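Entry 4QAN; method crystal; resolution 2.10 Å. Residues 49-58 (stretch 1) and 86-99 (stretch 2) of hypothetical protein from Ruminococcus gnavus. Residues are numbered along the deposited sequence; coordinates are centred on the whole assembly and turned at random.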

ATOM      1  N   GLY A  49      -4.502  -0.611 -14.830  1.00 39.44           N
ATOM      2  CA  GLY A  49      -3.570  -1.427 -15.586  1.00 38.59           C
ATOM      3  C   GLY A  49      -2.475  -2.100 -14.784  1.00 36.90           C
ATOM      4  O   GLY A  49      -1.699  -2.881 -15.342  1.00 36.28           O
ATOM      5  N   CYS A  50      -2.385  -1.777 -13.492  1.00 35.87           N
ATOM      6  CA  CYS A  50      -1.411  -2.388 -12.599  1.00 36.77           C
ATOM      7  C   CYS A  50      -1.970  -3.657 -11.965  1.00 39.00           C
ATOM      8  O   CYS A  50      -3.179  -3.812 -11.832  1.00 39.34           O
ATOM      9  N   ALA A  51      -1.082  -4.547 -11.533  1.00 41.81           N
ATOM     10  CA  ALA A  51      -1.492  -5.824 -10.942  1.00 42.92           C
ATOM     11  C   ALA A  51      -1.693  -5.701  -9.422  1.00 43.52           C
ATOM     12  O   ALA A  51      -1.047  -6.404  -8.649  1.00 39.54           O
ATOM     13  N   ILE A  52      -2.611  -4.829  -9.003  1.00 41.90           N
ATOM     14  CA  ILE A  52      -2.829  -4.575  -7.588  1.00 38.50           C
ATOM     15  C   ILE A  52      -3.462  -5.787  -6.869  1.00 40.66           C
ATOM     16  O   ILE A  52      -2.886  -6.294  -5.898  1.00 44.82           O
ATOM     17  N   ASP A  53      -4.634  -6.228  -7.323  1.00 39.07           N
ATOM     18  CA  ASP A  53      -5.329  -7.344  -6.670  1.00 40.95           C
ATOM     19  C   ASP A  53      -4.632  -8.686  -6.923  1.00 39.82           C
ATOM     20  O   ASP A  53      -4.593  -9.546  -6.054  1.00 41.21           O
ATOM     21  N   GLU A  54      -4.084  -8.858  -8.115  1.00 41.17           N
ATOM     22  CA  GLU A  54      -3.509 -10.136  -8.507  1.00 45.40           C
ATOM     23  C   GLU A  54      -2.223 -10.376  -7.710  1.00 41.11           C
ATOM     24  O   GLU A  54      -2.072 -11.418  -7.087  1.00 40.14           O
ATOM     25  N   THR A  55      -1.325  -9.399  -7.693  1.00 43.68           N
ATOM     26  CA  THR A  55      -0.113  -9.501  -6.876  1.00 45.15           C
ATOM     27  C   THR A  55      -0.480  -9.664  -5.401  1.00 43.38           C
ATOM     28  O   THR A  55       0.043 -10.546  -4.720  1.00 43.43           O
ATOM     29  N   ALA A  56      -1.386  -8.829  -4.905  1.00 41.97           N
ATOM     30  CA  ALA A  56      -1.742  -8.866  -3.480  1.00 39.94           C
ATOM     31  C   ALA A  56      -2.247 -10.254  -3.023  1.00 39.48           C
ATOM     32  O   ALA A  56      -1.901 -10.714  -1.944  1.00 37.54           O
ATOM     33  N   LEU A  57      -3.035 -10.920  -3.857  1.00 36.73           N
ATOM     34  CA  LEU A  57      -3.572 -12.246  -3.525  1.00 40.01           C
ATOM     35  C   LEU A  57      -2.640 -13.438  -3.837  1.00 41.09           C
ATOM     36  O   LEU A  57      -2.818 -14.512  -3.256  1.00 38.09           O
ATOM     37  N   GLN A  58      -1.634 -13.236  -4.696  1.00 42.27           N
ATOM     38  CA  GLN A  58      -0.813 -14.336  -5.235  1.00 47.01           C
ATOM     39  C   GLN A  58       0.671 -14.326  -4.848  1.00 44.10           C
ATOM     40  O   GLN A  58       1.316 -15.378  -4.861  1.00 43.75           O
ATOM     41  N   TYR A  86      -5.312  -9.165   5.800  1.00 30.92           N
ATOM     42  CA  TYR A  86      -4.493  -7.992   5.510  1.00 30.61           C
ATOM     43  C   TYR A  86      -4.854  -7.185   4.259  1.00 28.71           C
ATOM     44  O   TYR A  86      -4.244  -6.128   4.026  1.00 27.42           O
ATOM     45  N   PHE A  87      -5.837  -7.645   3.481  1.00 28.31           N
ATOM     46  CA  PHE A  87      -6.040  -7.146   2.119  1.00 29.82           C
ATOM     47  C   PHE A  87      -6.092  -5.624   2.010  1.00 28.26           C
ATOM     48  O   PHE A  87      -5.377  -5.037   1.210  1.00 27.26           O
ATOM     49  N   PRO A  88      -6.942  -4.965   2.801  1.00 26.68           N
ATOM     50  CA  PRO A  88      -6.951  -3.509   2.612  1.00 26.91           C
ATOM     51  C   PRO A  88      -5.591  -2.827   2.851  1.00 26.95           C
ATOM     52  O   PRO A  88      -5.308  -1.796   2.221  1.00 25.57           O
ATOM     53  N   LEU A  89      -4.756  -3.373   3.740  1.00 26.80           N
ATOM     54  CA  LEU A  89      -3.434  -2.770   3.974  1.00 28.69           C
ATOM     55  C   LEU A  89      -2.521  -2.960   2.756  1.00 29.44           C
ATOM     56  O   LEU A  89      -1.795  -2.057   2.380  1.00 31.41           O
ATOM     57  N   THR A  90      -2.614  -4.131   2.131  1.00 29.38           N
ATOM     58  CA  THR A  90      -1.753  -4.513   1.037  1.00 29.92           C
ATOM     59  C   THR A  90      -2.168  -3.733  -0.202  1.00 30.10           C
ATOM     60  O   THR A  90      -1.319  -3.129  -0.869  1.00 28.02           O
ATOM     61  N   SER A  91      -3.468  -3.704  -0.477  1.00 31.76           N
ATOM     62  CA  SER A  91      -3.995  -2.916  -1.599  1.00 32.66           C
ATOM     63  C   SER A  91      -3.599  -1.454  -1.487  1.00 30.06           C
ATOM     64  O   SER A  91      -3.130  -0.867  -2.455  1.00 33.58           O
ATOM     65  N   ALA A  92      -3.770  -0.882  -0.306  1.00 32.31           N
ATOM     66  CA  ALA A  92      -3.477   0.526  -0.104  1.00 28.39           C
ATOM     67  C   ALA A  92      -2.002   0.847  -0.231  1.00 29.97           C
ATOM     68  O   ALA A  92      -1.658   1.864  -0.822  1.00 29.95           O
ATOM     69  N   GLU A  93      -1.123   0.011   0.313  1.00 29.97           N
ATOM     70  CA  GLU A  93       0.298   0.280   0.153  1.00 29.62           C
ATOM     71  C   GLU A  93       0.726   0.123  -1.297  1.00 28.81           C
ATOM     72  O   GLU A  93       1.483   0.926  -1.801  1.00 29.54           O
HETATM   73  N   MSE A  94       0.237  -0.911  -1.960  1.00 27.41           N
HETATM   74  CA  MSE A  94       0.614  -1.160  -3.344  1.00 29.73           C
HETATM   75  C   MSE A  94       0.184  -0.010  -4.205  1.00 27.19           C
HETATM   76  O   MSE A  94       0.962   0.475  -5.020  1.00 27.67           O
ATOM     77  N   THR A  95      -1.045   0.453  -3.996  1.00 26.64           N
ATOM     78  CA  THR A  95      -1.596   1.602  -4.707  1.00 27.54           C
ATOM     79  C   THR A  95      -0.694   2.842  -4.548  1.00 26.14           C
ATOM     80  O   THR A  95      -0.347   3.486  -5.529  1.00 25.93           O
ATOM     81  N   LYS A  96      -0.248   3.133  -3.329  1.00 26.01           N
ATOM     82  CA  LYS A  96       0.721   4.221  -3.129  1.00 26.36           C
ATOM     83  C   LYS A  96       2.008   4.010  -3.935  1.00 29.85           C
ATOM     84  O   LYS A  96       2.493   4.933  -4.588  1.00 29.51           O
ATOM     85  N   ALA A  97       2.542   2.788  -3.911  1.00 30.84           N
ATOM     86  CA  ALA A  97       3.791   2.490  -4.606  1.00 32.06           C
ATOM     87  C   ALA A  97       3.631   2.718  -6.103  1.00 34.33           C
ATOM     88  O   ALA A  97       4.519   3.299  -6.722  1.00 33.74           O
ATOM     89  N   TYR A  98       2.491   2.306  -6.664  1.00 33.43           N
ATOM     90  CA  TYR A  98       2.205   2.546  -8.089  1.00 36.90           C
ATOM     91  C   TYR A  98       2.033   4.037  -8.449  1.00 37.28           C
ATOM     92  O   TYR A  98       2.469   4.474  -9.512  1.00 35.27           O
ATOM     93  N   ILE A  99       1.415   4.806  -7.556  1.00 36.96           N
ATOM     94  CA  ILE A  99       1.267   6.238  -7.761  1.00 35.81           C
ATOM     95  C   ILE A  99       2.646   6.865  -7.868  1.00 33.42           C
ATOM     96  O   ILE A  99       2.886   7.700  -8.724  1.00 30.76           O
TER

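Helices 52-58 and 87-99 cross at 130° with axes 9.7 Å apart, and no direct hydrogen bond links the two stretches; packing is mostly apolar. Cys50 (chi1 m) points toward the second helix and lies over one face of the Tyr98 ring, its CB 3.5 Å and its SG 3.8 Å from the ring centroid. Tyr98, also m, thereby receives Cys50 on its face while Ile52 CG1 approaches its CD2 at 3.7 Å; its hydroxyl is hydrogen-bonded elsewhere in the structure. Ile52 leaves its backbone sideways, but the m,t rotamer carries CD1 to 3.8 Å from Thr95 OG1. At the centre, selenomethionine Met94 (m, t, p) runs between the helices: its SE sits 4.0 Å from Ala56 CB, and the p turn of chi3 leaves CE 3.5 Å from Thr55 CG2. Ala56 points its CB toward the second helix, 3.8 Å from Thr90 CG2. Both Thr55 and Thr95 adopt m, which lets their hydroxyls bond back one helical turn, Thr55 OG1 to Ala51 O (2.8 Å) and Thr95 OG1 to Ser91 O (2.6 Å). Phe87 (t) offers its ring edge to Asp53, OD1 to CZ 3.3 Å. One water bridges the helices, donating to Asp53 OD1 (2.8 Å) and accepting from Ser91 OG (2.5 Å), whose chi1 is t.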

ATOM      1  CB  CYS A  50      -1.012  -1.398 -11.491  1.00 36.60           C
ATOM      2  SG  CYS A  50      -0.325   0.176 -12.083  1.00 39.68           S
ATOM      3  CB  ALA A  51      -0.457  -6.897 -11.258  1.00 43.76           C
ATOM      4  CB  ILE A  52      -3.636  -3.275  -7.336  1.00 35.11           C
ATOM      5  CG1 ILE A  52      -2.835  -2.064  -7.835  1.00 35.79           C
ATOM      6  CG2 ILE A  52      -3.904  -3.102  -5.848  1.00 30.76           C
ATOM      7  CD1 ILE A  52      -3.624  -0.777  -7.978  1.00 33.64           C
ATOM      8  CB  ASP A  53      -6.789  -7.439  -7.125  1.00 39.16           C
ATOM      9  CG  ASP A  53      -7.626  -6.255  -6.690  1.00 40.84           C
ATOM     10  OD1 ASP A  53      -7.340  -5.645  -5.642  1.00 34.58           O
ATOM     11  OD2 ASP A  53      -8.593  -5.936  -7.411  1.00 41.98           O
ATOM     12  CB  GLU A  54      -3.260 -10.199 -10.022  1.00 46.18           C
ATOM     13  CG  GLU A  54      -4.488  -9.932 -10.892  1.00 47.94           C
ATOM     14  CD  GLU A  54      -4.717  -8.455 -11.199  1.00 46.70           C
ATOM     15  OE1 GLU A  54      -4.125  -7.591 -10.510  1.00 39.41           O
ATOM     16  OE2 GLU A  54      -5.488  -8.164 -12.146  1.00 46.29           O
ATOM     17  CB  THR A  55       0.797  -8.274  -7.053  1.00 51.42           C
ATOM     18  OG1 THR A  55       1.180  -8.152  -8.429  1.00 62.08           O
ATOM     19  CG2 THR A  55       2.049  -8.376  -6.186  1.00 52.89           C
ATOM     20  CB  ALA A  56      -2.772  -7.792  -3.156  1.00 39.97           C
ATOM     21  CB  LEU A  57      -4.914 -12.451  -4.228  1.00 43.12           C
ATOM     22  CG  LEU A  57      -6.010 -11.454  -3.822  1.00 46.39           C
ATOM     23  CD1 LEU A  57      -7.165 -11.485  -4.822  1.00 47.60           C
ATOM     24  CD2 LEU A  57      -6.498 -11.735  -2.412  1.00 47.25           C
ATOM     25  CB  GLN A  58      -0.892 -14.339  -6.766  1.00 53.51           C
ATOM     26  CG  GLN A  58      -2.298 -14.405  -7.330  1.00 57.22           C
ATOM     27  CD  GLN A  58      -2.937 -15.737  -7.062  1.00 65.63           C
ATOM     28  OE1 GLN A  58      -2.564 -16.742  -7.669  1.00 80.72           O
ATOM     29  NE2 GLN A  58      -3.900 -15.765  -6.145  1.00 68.26           N
ATOM     30  CB  TYR A  86      -3.028  -8.412   5.406  1.00 29.17           C
ATOM     31  CG  TYR A  86      -2.406  -8.821   6.721  1.00 31.80           C
ATOM     32  CD1 TYR A  86      -2.311  -7.925   7.768  1.00 31.58           C
ATOM     33  CD2 TYR A  86      -1.863 -10.094   6.901  1.00 32.05           C
ATOM     34  CE1 TYR A  86      -1.720  -8.280   8.964  1.00 29.27           C
ATOM     35  CE2 TYR A  86      -1.256 -10.444   8.090  1.00 32.60           C
ATOM     36  CZ  TYR A  86      -1.193  -9.531   9.118  1.00 29.87           C
ATOM     37  OH  TYR A  86      -0.594  -9.867  10.316  1.00 33.35           O
ATOM     38  CB  PHE A  87      -7.278  -7.798   1.455  1.00 32.09           C
ATOM     39  CG  PHE A  87      -7.594  -7.248   0.078  1.00 38.82           C
ATOM     40  CD1 PHE A  87      -7.028  -7.804  -1.066  1.00 39.95           C
ATOM     41  CD2 PHE A  87      -8.445  -6.156  -0.070  1.00 42.82           C
ATOM     42  CE1 PHE A  87      -7.301  -7.280  -2.329  1.00 39.92           C
ATOM     43  CE2 PHE A  87      -8.730  -5.633  -1.329  1.00 42.73           C
ATOM     44  CZ  PHE A  87      -8.156  -6.195  -2.459  1.00 41.18           C
ATOM     45  CB  PRO A  88      -7.989  -3.035   3.633  1.00 27.85           C
ATOM     46  CG  PRO A  88      -8.875  -4.248   3.867  1.00 28.28           C
ATOM     47  CD  PRO A  88      -7.933  -5.413   3.794  1.00 26.18           C
ATOM     48  CB  LEU A  89      -2.770  -3.344   5.229  1.00 31.30           C
ATOM     49  CG  LEU A  89      -3.582  -3.294   6.522  1.00 32.91           C
ATOM     50  CD1 LEU A  89      -2.672  -3.464   7.736  1.00 34.30           C
ATOM     51  CD2 LEU A  89      -4.353  -1.984   6.634  1.00 36.54           C
ATOM     52  CB  THR A  90      -1.788  -6.039   0.770  1.00 29.82           C
ATOM     53  OG1 THR A  90      -1.468  -6.760   1.970  1.00 30.28           O
ATOM     54  CG2 THR A  90      -0.773  -6.427  -0.282  1.00 34.08           C
ATOM     55  CB  SER A  91      -5.514  -3.019  -1.711  1.00 30.07           C
ATOM     56  OG  SER A  91      -6.016  -2.013  -2.583  1.00 26.72           O
ATOM     57  CB  ALA A  92      -4.018   1.000   1.229  1.00 27.99           C
ATOM     58  CB  GLU A  93       1.150  -0.593   1.057  1.00 32.93           C
ATOM     59  CG  GLU A  93       1.102  -0.185   2.516  1.00 29.98           C
ATOM     60  CD  GLU A  93       2.346  -0.609   3.253  1.00 36.40           C
ATOM     61  OE1 GLU A  93       3.401  -0.010   2.974  1.00 42.07           O
ATOM     62  OE2 GLU A  93       2.285  -1.531   4.106  1.00 34.15           O
HETATM   63  CB  MSE A  94      -0.008  -2.457  -3.833  1.00 30.84           C
HETATM   64  CG  MSE A  94       0.731  -3.653  -3.232  1.00 34.48           C
HETATM   65 SE   MSE A  94       0.110  -5.268  -4.160  0.75 31.41          SE
HETATM   66  CE  MSE A  94       1.311  -5.009  -5.693  1.00 47.51           C
ATOM     67  CB  THR A  95      -3.053   1.875  -4.252  1.00 27.54           C
ATOM     68  OG1 THR A  95      -3.831   0.695  -4.445  1.00 28.57           O
ATOM     69  CG2 THR A  95      -3.699   2.986  -5.057  1.00 27.37           C
ATOM     70  CB  LYS A  96       1.048   4.372  -1.655  1.00 29.79           C
ATOM     71  CG  LYS A  96       2.167   5.366  -1.326  1.00 29.09           C
ATOM     72  CD  LYS A  96       2.552   5.158   0.116  1.00 33.37           C
ATOM     73  CE  LYS A  96       3.296   6.344   0.689  1.00 36.12           C
ATOM     74  NZ  LYS A  96       4.692   6.414   0.196  1.00 36.16           N
ATOM     75  CB  ALA A  97       4.257   1.063  -4.321  1.00 29.96           C
ATOM     76  CB  TYR A  98       0.982   1.754  -8.560  1.00 37.58           C
ATOM     77  CG  TYR A  98       1.261   0.287  -8.810  1.00 39.03           C
ATOM     78  CD1 TYR A  98       2.219  -0.101  -9.723  1.00 39.33           C
ATOM     79  CD2 TYR A  98       0.560  -0.708  -8.130  1.00 40.42           C
ATOM     80  CE1 TYR A  98       2.482  -1.434  -9.965  1.00 41.08           C
ATOM     81  CE2 TYR A  98       0.811  -2.057  -8.362  1.00 38.40           C
ATOM     82  CZ  TYR A  98       1.782  -2.417  -9.281  1.00 40.45           C
ATOM     83  OH  TYR A  98       2.061  -3.746  -9.535  1.00 37.46           O
ATOM     84  CB  ILE A  99       0.419   6.913  -6.652  1.00 34.11           C
ATOM     85  CG1 ILE A  99      -1.042   6.450  -6.783  1.00 35.57           C
ATOM     86  CG2 ILE A  99       0.469   8.431  -6.783  1.00 35.20           C
ATOM     87  CD1 ILE A  99      -1.938   6.721  -5.589  1.00 33.76           C
TER
HETATM   88  O   HOH W   1      -7.183  -3.087  -4.526  1.00 30.56           O